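Local coordinates for protein serine racemase (Enterococcus faecalis, PDB 4ECL) that belongs to the alanine racemase family, with a TIM-barrel N-terminal domain and a beta-rich C-terminal domain, here as the cytoplasmic part of VanTG, at residues Ser59-Ala64 and Ile77-Leu82; Thr65-Ile70 and Pro89-Glu94; Arg71-Gly76 and Tyr98-Thr103; Gln102-Tyr107 and Ile120-Lys125; Lys198-Ser203 and Cys215-Val220. All coordinates share one frame; numbering follows the deposited sequence.

Overall arrangement
All five contacts lie in the alpha/beta barrel of the N-terminal part of the chain. Contact 1 closes first: strand 60-63 runs into helix 66-74 and returns as strand 80-83. Contact 2 crosses it, tying that helix to the start of helix 92-97. Contact 3 starts on the same helix, reaches the loop leading into strand 101-104, and crosses contacts 1 and 2. Contact 4 opens on residues 102 and 103, which it shares with contact 3, and pairs strands 101-104 and 120-127. Contact 5 comes last and brings strands 198-200 and 217-220 together. E80 to Y217 joins contacts 1 and 5; H123 to H200 joins contacts 4 and 5.

Contact 1 of 5, residues Ser59-Ala64 and Ile77-Leu82; sequences SSFAVA and ISSEIL
F61 and I81 pair in register on two neighbouring parallel strands, 60-63 and 80-82. The strands belong to a beta-alpha-beta unit of the alanine racemase barrel, with helix 66-74 as the crossover. Their short axes lie 26° apart.

Backbone bonds hold the pair. F61 N donates to E80 O at 3.0 Å. F61 O then accepts from L82 N at 2.7 Å. V63 N closes the run on L82 O at 2.8 Å. The F61 and L82 carbonyls also take CA-H...O contacts from I81 and A62.

Apolar contacts gather round F61 and I81. V63 CG2 meets I81 CG2 at 3.7 Å. I77 CG2 approaches the F61 ring obliquely. L72 of helix 66-74 covers V63 and I81. At the edge of the F61 ring lies S79 CB, 3.8 Å from F61 CE2.

Polar side chains meet on the other face. E80 CG sits between the backbone N and the carbonyl carbon (chi1 63°), which puts it 3.5 Å from S59 O. Beyond CG the chain is extended. E80 OE2 also bonds Y217 OH. One water bridges S59 O and E80 N. S60 OG, anti to its backbone N (chi1 -166°), donates to E80 OE2 at 3.1 Å, on the anti side of the carboxylate.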
# COMPACT_ATOMS: atom_id res chain seq x y z
N SER A 59 -13.54 4.47 24.75
CA SER A 59 -12.79 5.55 25.40
C SER A 59 -11.29 5.26 25.55
O SER A 59 -10.62 5.82 26.42
CB SER A 59 -13.41 5.84 26.76
OG SER A 59 -13.79 4.62 27.39
N SER A 60 -10.77 4.40 24.68
CA SER A 60 -9.35 4.05 24.68
C SER A 60 -8.89 3.58 23.30
O SER A 60 -9.50 2.69 22.70
CB SER A 60 -9.10 2.96 25.72
OG SER A 60 -7.72 2.80 25.98
N PHE A 61 -7.80 4.17 22.80
CA PHE A 61 -7.28 3.86 21.46
C PHE A 61 -5.77 3.58 21.48
O PHE A 61 -5.03 4.15 22.28
CB PHE A 61 -7.59 5.00 20.47
CG PHE A 61 -9.06 5.28 20.33
CD1 PHE A 61 -9.83 4.55 19.45
CD2 PHE A 61 -9.68 6.22 21.14
CE1 PHE A 61 -11.19 4.77 19.36
CE2 PHE A 61 -11.03 6.44 21.06
CZ PHE A 61 -11.79 5.72 20.16
N ALA A 62 -5.33 2.69 20.58
CA ALA A 62 -3.92 2.39 20.39
C ALA A 62 -3.52 2.73 18.95
O ALA A 62 -4.24 2.40 18.01
CB ALA A 62 -3.67 0.92 20.66
N VAL A 63 -2.37 3.38 18.78
CA VAL A 63 -1.83 3.67 17.45
C VAL A 63 -0.39 3.20 17.41
O VAL A 63 0.19 2.91 18.45
CB VAL A 63 -1.84 5.17 17.15
CG1 VAL A 63 -3.26 5.64 16.85
CG2 VAL A 63 -1.27 5.94 18.33
N ALA A 64 0.18 3.13 16.21
CA ALA A 64 1.57 2.67 16.10
C ALA A 64 2.58 3.77 16.35
O ALA A 64 3.69 3.51 16.83
CB ALA A 64 1.82 2.04 14.73
N ILE A 77 -10.47 13.58 18.65
CA ILE A 77 -10.48 12.47 19.59
C ILE A 77 -9.99 12.96 20.96
O ILE A 77 -8.93 13.56 21.07
CB ILE A 77 -9.62 11.29 19.11
CG1 ILE A 77 -10.19 10.73 17.81
CG2 ILE A 77 -9.59 10.19 20.15
CD1 ILE A 77 -11.64 10.27 17.95
N SER A 78 -10.79 12.72 21.99
CA SER A 78 -10.48 13.26 23.31
C SER A 78 -10.10 12.16 24.29
O SER A 78 -9.58 12.44 25.37
CB SER A 78 -11.67 14.04 23.85
OG SER A 78 -12.73 13.15 24.14
N SER A 79 -10.38 10.91 23.92
CA SER A 79 -10.07 9.77 24.78
C SER A 79 -8.57 9.50 24.87
O SER A 79 -7.76 10.07 24.12
CB SER A 79 -10.78 8.52 24.29
OG SER A 79 -12.18 8.74 24.24
N GLU A 80 -8.19 8.62 25.79
CA GLU A 80 -6.78 8.25 25.92
C GLU A 80 -6.31 7.52 24.66
O GLU A 80 -7.07 6.78 24.02
CB GLU A 80 -6.52 7.42 27.18
CG GLU A 80 -7.23 6.07 27.22
CD GLU A 80 -7.17 5.41 28.60
OE1 GLU A 80 -6.69 6.07 29.55
OE2 GLU A 80 -7.62 4.25 28.73
N ILE A 81 -5.05 7.77 24.31
CA ILE A 81 -4.43 7.15 23.15
C ILE A 81 -3.06 6.59 23.57
O ILE A 81 -2.28 7.29 24.21
CB ILE A 81 -4.22 8.18 22.03
CG1 ILE A 81 -5.54 8.84 21.65
CG2 ILE A 81 -3.54 7.54 20.81
CD1 ILE A 81 -5.38 10.12 20.84
N LEU A 82 -2.79 5.34 23.21
CA LEU A 82 -1.51 4.71 23.49
C LEU A 82 -0.72 4.53 22.20
O LEU A 82 -1.21 3.91 21.25
CB LEU A 82 -1.74 3.34 24.13
CG LEU A 82 -0.49 2.48 24.37
CD1 LEU A 82 0.46 3.21 25.30
CD2 LEU A 82 -0.88 1.11 24.94
O HOH W 1 -10.54 8.56 27.98

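Contact 2 of 5, residues Thr65-Ile70 and Pro89-Glu94; sequences TIDEGI and PSRAKE
D67 and R91 form the salt bridge at the centre of this contact. It joins the first turns of helix 66-74 to the start of helix 92-97, on the outer layer of the barrel.

R91 presents NH1 and NH2 end-on to a single oxygen, D67 OD1. R91 NH1 is 2.9 Å from D67 OD1, and R91 NH2 is 3.1 Å from D67 OD1. Both nitrogens reach OD1 from the same face of the carboxylate. OD1 lies in the guanidinium plane, but the two flat groups are turned 47° apart. A weak third bond runs from R91 NH1 to D67 OD2. On its other edge R91 grips E94 side-on. The bend at chi3 (75°) places R91 NE, which meets E94 OE1 at 2.6 Å. R91 NH2 meets E94 OE2 at 2.9 Å. Both bonds are nearly straight.

Isoleucine side chains pack round this network. I66 CG2 lies over one guanidinium face, 3.5 Å from R91 NH1 and offset toward the rim. I66 CD1 reaches E94 CB at 4.0 Å. I70 CD1 packs 3.3 Å from E94 OE2. D5 of the second subunit packs against R91.

With two carboxylates sharing its in-plane N-H groups, R91 is fixed in rotation, and its positive charge probably eases the repulsion between D67 and E94.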
# COMPACT_ATOMS: atom_id res chain seq x y z
N THR A 65 2.22 5.01 16.00
CA THR A 65 3.19 6.09 16.00
C THR A 65 2.60 7.37 16.56
O THR A 65 1.39 7.53 16.57
CB THR A 65 3.68 6.42 14.57
OG1 THR A 65 2.64 7.10 13.86
CG2 THR A 65 4.08 5.15 13.81
N ILE A 66 3.46 8.28 17.01
CA ILE A 66 3.02 9.57 17.52
C ILE A 66 2.27 10.39 16.45
O ILE A 66 1.35 11.14 16.78
CB ILE A 66 4.20 10.41 18.06
CG1 ILE A 66 3.69 11.68 18.73
CG2 ILE A 66 5.20 10.74 16.94
CD1 ILE A 66 4.75 12.45 19.48
N ASP A 67 2.65 10.23 15.19
CA ASP A 67 1.97 10.98 14.12
C ASP A 67 0.52 10.52 13.92
O ASP A 67 -0.36 11.32 13.62
CB ASP A 67 2.77 10.92 12.83
CG ASP A 67 4.17 11.47 13.00
OD1 ASP A 67 4.33 12.71 12.93
OD2 ASP A 67 5.09 10.67 13.26
N GLU A 68 0.29 9.22 14.08
CA GLU A 68 -1.08 8.73 14.14
C GLU A 68 -1.83 9.31 15.33
O GLU A 68 -2.96 9.75 15.20
CB GLU A 68 -1.10 7.21 14.19
CG GLU A 68 -0.72 6.60 12.85
CD GLU A 68 -0.65 5.10 12.92
OE1 GLU A 68 -0.56 4.57 14.05
OE2 GLU A 68 -0.68 4.44 11.86
N GLY A 69 -1.18 9.32 16.49
CA GLY A 69 -1.78 9.87 17.70
C GLY A 69 -2.15 11.35 17.58
O GLY A 69 -3.24 11.77 17.98
N ILE A 70 -1.23 12.14 17.04
CA ILE A 70 -1.47 13.56 16.82
C ILE A 70 -2.65 13.76 15.84
O ILE A 70 -3.51 14.62 16.05
CB ILE A 70 -0.19 14.25 16.31
CG1 ILE A 70 0.86 14.30 17.42
CG2 ILE A 70 -0.47 15.66 15.84
CD1 ILE A 70 2.14 14.97 16.97
N PRO A 89 12.52 10.69 21.57
CA PRO A 89 12.41 11.55 22.75
C PRO A 89 12.47 13.03 22.39
O PRO A 89 12.06 13.88 23.18
CB PRO A 89 13.63 11.15 23.58
CG PRO A 89 13.86 9.72 23.21
CD PRO A 89 13.57 9.67 21.72
N SER A 90 12.97 13.34 21.19
CA SER A 90 13.06 14.72 20.75
C SER A 90 11.68 15.30 20.52
O SER A 90 11.53 16.51 20.34
CB SER A 90 13.89 14.82 19.46
OG SER A 90 13.24 14.19 18.37
N ARG A 91 10.67 14.44 20.52
CA ARG A 91 9.30 14.90 20.33
C ARG A 91 8.51 14.79 21.62
O ARG A 91 7.29 14.69 21.61
CB ARG A 91 8.62 14.13 19.19
CG ARG A 91 9.28 14.34 17.82
CD ARG A 91 8.52 13.65 16.68
NE ARG A 91 7.29 14.35 16.32
CZ ARG A 91 6.45 13.97 15.37
NH1 ARG A 91 6.70 12.88 14.66
NH2 ARG A 91 5.36 14.68 15.13
N ALA A 92 9.23 14.81 22.75
CA ALA A 92 8.59 14.66 24.05
C ALA A 92 7.62 15.80 24.34
O ALA A 92 6.67 15.64 25.10
CB ALA A 92 9.63 14.57 25.16
N LYS A 93 7.88 16.96 23.73
CA LYS A 93 7.02 18.12 23.89
C LYS A 93 5.64 17.87 23.27
O LYS A 93 4.61 18.25 23.83
CB LYS A 93 7.68 19.34 23.26
CG LYS A 93 6.84 20.60 23.32
CD LYS A 93 7.62 21.80 22.81
CE LYS A 93 6.69 22.97 22.54
NZ LYS A 93 5.80 23.27 23.70
N GLU A 94 5.62 17.21 22.11
CA GLU A 94 4.37 16.89 21.44
C GLU A 94 3.59 15.82 22.20
O GLU A 94 2.36 15.87 22.25
CB GLU A 94 4.63 16.42 20.01
CG GLU A 94 5.12 17.51 19.09
CD GLU A 94 5.57 16.98 17.74
OE1 GLU A 94 6.73 16.53 17.65
OE2 GLU A 94 4.77 17.01 16.78

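Contact 3 of 5, residues Arg71-Gly76 and Tyr98-Thr103; sequences RLRKYG and YELTQT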
# COMPACT_ATOMS: atom_id res chain seq x y z
N ARG A 71 -2.69 12.95 14.78
CA ARG A 71 -3.82 13.01 13.83
C ARG A 71 -5.16 12.77 14.52
O ARG A 71 -6.13 13.48 14.25
CB ARG A 71 -3.63 12.02 12.69
CG ARG A 71 -2.73 12.56 11.58
CD ARG A 71 -2.31 11.47 10.62
NE ARG A 71 -3.45 10.91 9.92
CZ ARG A 71 -3.53 9.64 9.52
NH1 ARG A 71 -2.53 8.80 9.77
NH2 ARG A 71 -4.61 9.21 8.88
N LEU A 72 -5.21 11.80 15.43
CA LEU A 72 -6.43 11.52 16.18
C LEU A 72 -6.89 12.74 16.95
O LEU A 72 -8.07 13.08 16.93
CB LEU A 72 -6.25 10.34 17.13
CG LEU A 72 -6.00 9.01 16.43
CD1 LEU A 72 -6.10 7.89 17.45
CD2 LEU A 72 -7.05 8.84 15.34
N ARG A 73 -5.95 13.39 17.62
CA ARG A 73 -6.24 14.61 18.36
C ARG A 73 -6.80 15.69 17.45
O ARG A 73 -7.70 16.44 17.83
CB ARG A 73 -4.97 15.13 19.07
CG ARG A 73 -4.49 14.28 20.25
CD ARG A 73 -5.59 14.13 21.30
NE ARG A 73 -5.11 13.47 22.52
CZ ARG A 73 -5.84 12.66 23.28
NH1 ARG A 73 -7.10 12.41 22.95
NH2 ARG A 73 -5.32 12.11 24.37
N LYS A 74 -6.26 15.77 16.23
CA LYS A 74 -6.75 16.74 15.26
C LYS A 74 -8.13 16.36 14.73
O LYS A 74 -8.88 17.22 14.28
CB LYS A 74 -5.76 16.89 14.10
CG LYS A 74 -4.45 17.59 14.48
CD LYS A 74 -3.38 17.39 13.42
CE LYS A 74 -2.06 18.09 13.81
NZ LYS A 74 -0.93 17.81 12.87
N TYR A 75 -8.46 15.07 14.78
CA TYR A 75 -9.80 14.63 14.38
C TYR A 75 -10.83 14.91 15.47
O TYR A 75 -12.02 14.68 15.28
CB TYR A 75 -9.81 13.13 14.05
CG TYR A 75 -8.98 12.75 12.85
CD1 TYR A 75 -8.65 13.68 11.88
CD2 TYR A 75 -8.54 11.44 12.69
CE1 TYR A 75 -7.89 13.33 10.77
CE2 TYR A 75 -7.78 11.07 11.59
CZ TYR A 75 -7.46 12.02 10.64
OH TYR A 75 -6.70 11.65 9.55
N GLY A 76 -10.37 15.41 16.62
CA GLY A 76 -11.25 15.69 17.73
C GLY A 76 -11.35 14.57 18.76
O GLY A 76 -12.21 14.60 19.64
N TYR A 98 -0.07 16.96 23.32
CA TYR A 98 -1.19 16.21 22.78
C TYR A 98 -1.67 15.11 23.72
O TYR A 98 -2.52 14.29 23.33
CB TYR A 98 -0.85 15.65 21.40
CG TYR A 98 -0.71 16.73 20.36
CD1 TYR A 98 -1.79 17.54 20.02
CD2 TYR A 98 0.49 16.94 19.71
CE1 TYR A 98 -1.68 18.54 19.07
CE2 TYR A 98 0.62 17.94 18.75
CZ TYR A 98 -0.46 18.73 18.43
OH TYR A 98 -0.33 19.72 17.48
N GLU A 99 -1.14 15.10 24.94
CA GLU A 99 -1.56 14.17 25.98
C GLU A 99 -1.59 12.73 25.49
O GLU A 99 -2.53 11.99 25.76
CB GLU A 99 -2.94 14.55 26.52
CG GLU A 99 -2.97 15.81 27.36
CD GLU A 99 -4.36 16.07 27.94
OE1 GLU A 99 -4.84 17.23 27.87
OE2 GLU A 99 -4.98 15.11 28.45
N LEU A 100 -0.57 12.35 24.75
CA LEU A 100 -0.47 10.99 24.26
C LEU A 100 0.25 10.12 25.29
O LEU A 100 1.16 10.58 25.96
CB LEU A 100 0.28 10.99 22.94
CG LEU A 100 -0.43 11.91 21.94
CD1 LEU A 100 0.36 12.09 20.66
CD2 LEU A 100 -1.84 11.38 21.64
N THR A 101 -0.18 8.87 25.43
CA THR A 101 0.47 7.93 26.34
C THR A 101 1.51 7.16 25.54
O THR A 101 1.19 6.65 24.46
CB THR A 101 -0.56 6.94 26.95
OG1 THR A 101 -1.60 7.68 27.60
CG2 THR A 101 0.12 6.04 27.97
N GLN A 102 2.74 7.11 26.05
CA GLN A 102 3.86 6.50 25.32
C GLN A 102 4.25 5.13 25.86
O GLN A 102 4.32 4.93 27.07
CB GLN A 102 5.07 7.43 25.35
CG GLN A 102 6.32 6.85 24.71
CD GLN A 102 6.13 6.54 23.25
OE1 GLN A 102 5.55 7.35 22.52
NE2 GLN A 102 6.59 5.37 22.82
N THR A 103 4.51 4.18 24.96
CA THR A 103 5.04 2.89 25.38
C THR A 103 6.53 2.99 25.74
O THR A 103 7.33 3.49 24.95
CB THR A 103 4.90 1.83 24.29
OG1 THR A 103 3.52 1.50 24.10
CG2 THR A 103 5.68 0.56 24.66
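The flat guanidinium of R73 meets two backbone carbonyls at its edge, Y98 O and E99 O. Both lie close to its plane. L100 CD2 comes near R73 NE obliquely, at 4.0 Å. The Y98 ring is turned 35° from the guanidinium, and R73 CB approaches it obliquely, 4.1 Å from Y98 CD1. The R73 and Y98 side chains slide past each other in opposite directions.

R73 NE donates to Y98 O at 2.8 Å, and the bond is nearly straight (168°). R73 NH2 donates to E99 O at 3.1 Å. That donor stands above the carbonyl plane of E99. The bend of the R73 chain at chi2 (-57°) sets CD, from which NE goes on to Y98 O.

Two Schellman motifs end the helices here. G76, with positive phi, closes helix 66-74. E99, also with positive phi, closes helix 92-97 and leads into strand 101-104 of the barrel. R73 thus ties the last turn of one helix to the turn that ends the next.

The third nitrogen, R73 NH1, bonds S79 O and I77 O, just before strand 80-83.

Contact 4 of 5, residues Gln102-Tyr107 and Ile120-Lys125; sequences QTLIDY and IKAHIK
L104 packs across A122 and I124 where strands 101-104 and 120-127 run parallel. The segments 102-104 and 120-125, 33° apart, belong to a beta-alpha-beta unit of the barrel, with helix 107-114 as the crossover.

The L104 side chain starts at CB, which lies 3.9 Å from I124 CA and equally close to H123 O. CG is anti to the carbonyl carbon (chi1 -60°) and meets A122 CB at 3.9 Å. The two methyls then straddle that same CB: L104 CD1 and CD2 are each 4.1 Å from A122 CB. CD1 also faces I124 CB. F135 of the neighbouring short strand and S110 of helix 107-114 pack on L104 too.

The backbone bonds set Q102 beside A122 and L104 beside I124. Q102 N donates to K121 O, and Q102 O accepts from H123 N. L104 N donates to H123 O at 2.8 Å, and L104 O accepts from K125 N at 3.2 Å. A122 CB sits only 3.2 Å from Q102 O.

T103, H123 and K125 lie toward the barrel interior. H123 ND1 bonds H200 NE2, and T103 OG1 bonds I83 O. The K125 chain is extended beyond CG. T103 CG2 touches K125 CB at 3.7 Å.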
# COMPACT_ATOMS: atom_id res chain seq x y z
N GLN A 102 2.74 7.11 26.05
CA GLN A 102 3.86 6.50 25.32
C GLN A 102 4.25 5.13 25.86
O GLN A 102 4.32 4.93 27.07
CB GLN A 102 5.07 7.43 25.35
CG GLN A 102 6.32 6.85 24.71
CD GLN A 102 6.13 6.54 23.25
OE1 GLN A 102 5.55 7.35 22.52
NE2 GLN A 102 6.59 5.37 22.82
N THR A 103 4.51 4.18 24.96
CA THR A 103 5.04 2.89 25.38
C THR A 103 6.53 2.99 25.74
O THR A 103 7.33 3.49 24.95
CB THR A 103 4.90 1.83 24.29
OG1 THR A 103 3.52 1.50 24.10
CG2 THR A 103 5.68 0.56 24.66
N LEU A 104 6.90 2.52 26.93
CA LEU A 104 8.30 2.42 27.33
C LEU A 104 8.90 1.14 26.75
O LEU A 104 8.67 0.05 27.26
CB LEU A 104 8.44 2.44 28.85
CG LEU A 104 7.90 3.72 29.49
CD1 LEU A 104 8.11 3.72 30.99
CD2 LEU A 104 8.56 4.94 28.84
N ILE A 105 9.68 1.28 25.69
CA ILE A 105 10.12 0.12 24.94
C ILE A 105 11.32 -0.58 25.55
O ILE A 105 11.52 -1.77 25.29
CB ILE A 105 10.43 0.47 23.48
CG1 ILE A 105 11.58 1.48 23.42
CG2 ILE A 105 9.16 0.97 22.79
CD1 ILE A 105 12.19 1.62 22.03
N ASP A 106 12.11 0.16 26.33
CA ASP A 106 13.17 -0.39 27.19
C ASP A 106 13.74 0.63 28.19
O ASP A 106 13.36 1.81 28.19
CB ASP A 106 14.27 -1.10 26.38
CG ASP A 106 15.26 -0.14 25.73
OD1 ASP A 106 15.08 1.09 25.82
OD2 ASP A 106 16.23 -0.63 25.12
N TYR A 107 14.63 0.18 29.06
CA TYR A 107 15.15 1.05 30.12
C TYR A 107 15.87 2.32 29.61
O TYR A 107 15.49 3.44 29.94
CB TYR A 107 16.05 0.26 31.08
CG TYR A 107 16.44 1.05 32.31
CD1 TYR A 107 15.47 1.53 33.19
CD2 TYR A 107 17.76 1.34 32.58
CE1 TYR A 107 15.81 2.26 34.30
CE2 TYR A 107 18.12 2.07 33.69
CZ TYR A 107 17.14 2.53 34.55
OH TYR A 107 17.49 3.26 35.66
N ILE A 120 4.94 13.19 31.03
CA ILE A 120 4.42 12.29 30.01
C ILE A 120 3.77 11.07 30.65
O ILE A 120 4.34 10.48 31.58
CB ILE A 120 5.57 11.80 29.12
CG1 ILE A 120 6.13 12.96 28.29
CG2 ILE A 120 5.11 10.68 28.20
CD1 ILE A 120 7.13 12.52 27.27
N LYS A 121 2.59 10.68 30.18
CA LYS A 121 1.96 9.45 30.64
C LYS A 121 2.51 8.25 29.86
O LYS A 121 2.78 8.36 28.67
CB LYS A 121 0.45 9.51 30.48
CG LYS A 121 -0.30 10.13 31.65
CD LYS A 121 -1.73 9.59 31.70
CE LYS A 121 -2.53 10.21 32.84
NZ LYS A 121 -2.74 11.67 32.63
N ALA A 122 2.66 7.11 30.51
CA ALA A 122 3.28 5.98 29.83
C ALA A 122 2.73 4.63 30.23
O ALA A 122 2.14 4.48 31.30
CB ALA A 122 4.80 6.01 30.08
N HIS A 123 2.94 3.64 29.37
CA HIS A 123 2.73 2.25 29.75
C HIS A 123 4.05 1.55 29.50
O HIS A 123 4.65 1.70 28.43
CB HIS A 123 1.66 1.56 28.90
CG HIS A 123 0.27 1.98 29.21
ND1 HIS A 123 -0.82 1.19 28.92
CD2 HIS A 123 -0.22 3.11 29.78
CE1 HIS A 123 -1.93 1.81 29.30
NE2 HIS A 123 -1.59 2.97 29.83
N ILE A 124 4.52 0.79 30.49
CA ILE A 124 5.77 0.06 30.29
C ILE A 124 5.48 -1.27 29.61
O ILE A 124 4.52 -1.95 29.94
CB ILE A 124 6.56 -0.14 31.62
CG1 ILE A 124 7.82 -0.97 31.37
CG2 ILE A 124 5.69 -0.80 32.67
CD1 ILE A 124 8.84 -0.92 32.54
N LYS A 125 6.30 -1.61 28.62
CA LYS A 125 6.11 -2.86 27.91
C LYS A 125 7.07 -3.90 28.44
O LYS A 125 8.24 -3.61 28.69
CB LYS A 125 6.32 -2.67 26.39
CG LYS A 125 6.03 -3.94 25.59
CD LYS A 125 5.73 -3.69 24.13
CE LYS A 125 5.19 -4.97 23.47
NZ LYS A 125 4.72 -4.76 22.07

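Contact 5 of 5, residues Lys198-Ser203 and Cys215-Val220; sequences KVHIQS and CDYIRV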
# COMPACT_ATOMS: atom_id res chain seq x y z
N LYS A 198 -2.68 -0.31 35.49
CA LYS A 198 -3.53 -1.08 34.59
C LYS A 198 -2.74 -2.11 33.79
O LYS A 198 -1.61 -1.86 33.36
CB LYS A 198 -4.30 -0.15 33.65
CG LYS A 198 -5.14 0.88 34.39
CD LYS A 198 -6.08 1.63 33.45
CE LYS A 198 -7.09 2.45 34.23
NZ LYS A 198 -8.21 2.89 33.34
N VAL A 199 -3.33 -3.28 33.61
CA VAL A 199 -2.67 -4.38 32.93
C VAL A 199 -3.36 -4.73 31.61
O VAL A 199 -4.59 -4.77 31.53
CB VAL A 199 -2.66 -5.63 33.82
CG1 VAL A 199 -2.16 -6.85 33.06
CG2 VAL A 199 -1.82 -5.39 35.09
N HIS A 200 -2.57 -5.00 30.57
CA HIS A 200 -3.12 -5.63 29.38
C HIS A 200 -2.15 -6.59 28.71
O HIS A 200 -0.97 -6.35 28.64
CB HIS A 200 -3.73 -4.60 28.40
CG HIS A 200 -2.83 -3.43 28.09
ND1 HIS A 200 -2.22 -3.27 26.86
CD2 HIS A 200 -2.50 -2.34 28.82
CE1 HIS A 200 -1.53 -2.14 26.86
NE2 HIS A 200 -1.67 -1.57 28.04
N ILE A 201 -2.69 -7.71 28.23
CA ILE A 201 -1.90 -8.83 27.74
C ILE A 201 -2.49 -9.28 26.41
O ILE A 201 -1.78 -9.78 25.53
CB ILE A 201 -2.00 -10.01 28.76
CG1 ILE A 201 -1.27 -9.65 30.05
CG2 ILE A 201 -1.44 -11.32 28.22
CD1 ILE A 201 -1.73 -10.49 31.24
N GLN A 202 -3.80 -9.09 26.26
CA GLN A 202 -4.53 -9.67 25.12
C GLN A 202 -4.74 -8.76 23.93
O GLN A 202 -5.09 -7.58 24.05
CB GLN A 202 -5.90 -10.18 25.57
CG GLN A 202 -5.87 -11.22 26.68
CD GLN A 202 -7.05 -11.08 27.59
OE1 GLN A 202 -7.14 -10.12 28.35
NE2 GLN A 202 -7.98 -12.02 27.49
N SER A 203 -4.54 -9.34 22.75
CA SER A 203 -5.06 -8.77 21.53
C SER A 203 -6.30 -9.59 21.17
O SER A 203 -6.84 -10.27 22.05
CB SER A 203 -4.00 -8.82 20.43
OG SER A 203 -2.94 -7.94 20.76
N CYS A 215 -7.73 -8.70 32.80
CA CYS A 215 -6.91 -7.50 32.63
C CYS A 215 -7.76 -6.24 32.60
O CYS A 215 -8.99 -6.31 32.66
CB CYS A 215 -6.06 -7.61 31.36
SG CYS A 215 -5.10 -9.14 31.26
N ASP A 216 -7.11 -5.08 32.49
CA ASP A 216 -7.84 -3.81 32.49
C ASP A 216 -8.16 -3.32 31.08
O ASP A 216 -9.05 -2.49 30.90
CB ASP A 216 -7.04 -2.77 33.26
CG ASP A 216 -6.77 -3.20 34.68
OD1 ASP A 216 -7.68 -3.06 35.52
OD2 ASP A 216 -5.66 -3.72 34.94
N TYR A 217 -7.41 -3.81 30.10
CA TYR A 217 -7.71 -3.55 28.70
C TYR A 217 -7.56 -4.81 27.88
O TYR A 217 -6.75 -5.69 28.20
CB TYR A 217 -6.73 -2.55 28.08
CG TYR A 217 -6.69 -1.17 28.68
CD1 TYR A 217 -7.63 -0.21 28.35
CD2 TYR A 217 -5.66 -0.81 29.54
CE1 TYR A 217 -7.57 1.06 28.88
CE2 TYR A 217 -5.58 0.45 30.07
CZ TYR A 217 -6.54 1.38 29.74
OH TYR A 217 -6.43 2.64 30.29
N ILE A 218 -8.32 -4.85 26.79
CA ILE A 218 -8.03 -5.75 25.70
C ILE A 218 -7.87 -4.91 24.44
O ILE A 218 -8.75 -4.10 24.11
CB ILE A 218 -9.13 -6.82 25.54
CG1 ILE A 218 -9.18 -7.67 26.81
CG2 ILE A 218 -8.86 -7.68 24.32
CD1 ILE A 218 -10.23 -8.75 26.80
N ARG A 219 -6.74 -5.08 23.77
CA ARG A 219 -6.40 -4.34 22.56
C ARG A 219 -6.98 -5.08 21.37
O ARG A 219 -6.42 -6.06 20.89
CB ARG A 219 -4.87 -4.26 22.37
CG ARG A 219 -4.09 -3.62 23.53
CD ARG A 219 -2.58 -3.72 23.34
NE ARG A 219 -2.12 -5.10 23.13
CZ ARG A 219 -1.65 -5.90 24.09
NH1 ARG A 219 -1.58 -5.48 25.34
NH2 ARG A 219 -1.26 -7.14 23.80
N VAL A 220 -8.11 -4.61 20.86
CA VAL A 220 -8.75 -5.35 19.77
C VAL A 220 -8.45 -4.76 18.40
O VAL A 220 -8.67 -3.57 18.13
CB VAL A 220 -10.27 -5.53 20.02
CG1 VAL A 220 -10.49 -6.34 21.29
CG2 VAL A 220 -10.94 -4.19 20.17
O HOH W 2 -9.37 0.23 32.03
O HOH W 3 -5.53 -8.05 28.09
O HOH W 4 -8.93 -9.45 30.12
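H200 and R219 meet through two torsions. H200 CG stands between the backbone N and the carbonyl carbon (chi1 49°). In R219 the bend at chi3 (-55°) turns NE, and the guanidinium beyond it gives NH1 to H200 ND1 at 2.8 Å. ND1 lies in the guanidinium plane, whereas NH1 is tilted from the ring plane. Q202 O lies over the centre of one guanidinium face, 3.7 Å above it. R219 NH2 makes a weak bond to I201 O and another bond to T159 O.

The edge of Y217 points at the face of H200, an offset edge-to-face pair with planes at 88°. K198 CD reaches Y217 OH at 3.3 Å; that hydroxyl bonds E80.

D216 clasps the V199 backbone. V199 N donates to D216 OD2 and D216 N donates to V199 O, each at 2.7 Å. Further on, R219 N donates to Q202 O at 3.0 Å. C215 SG packs on I201 CD1 at 3.6 Å. One water links Q202 N and OE1 with Y217 O; another links OE1 with C215 N.

H200 NE2 bonds H123, and F158 stacks on the H200 ring. The contact joins the last two strands of the barrel through side chains and the D216-V199 bonds; strand 217-220 then pairs with strand 32-36, as in the TIM barrel of the alanine racemase family.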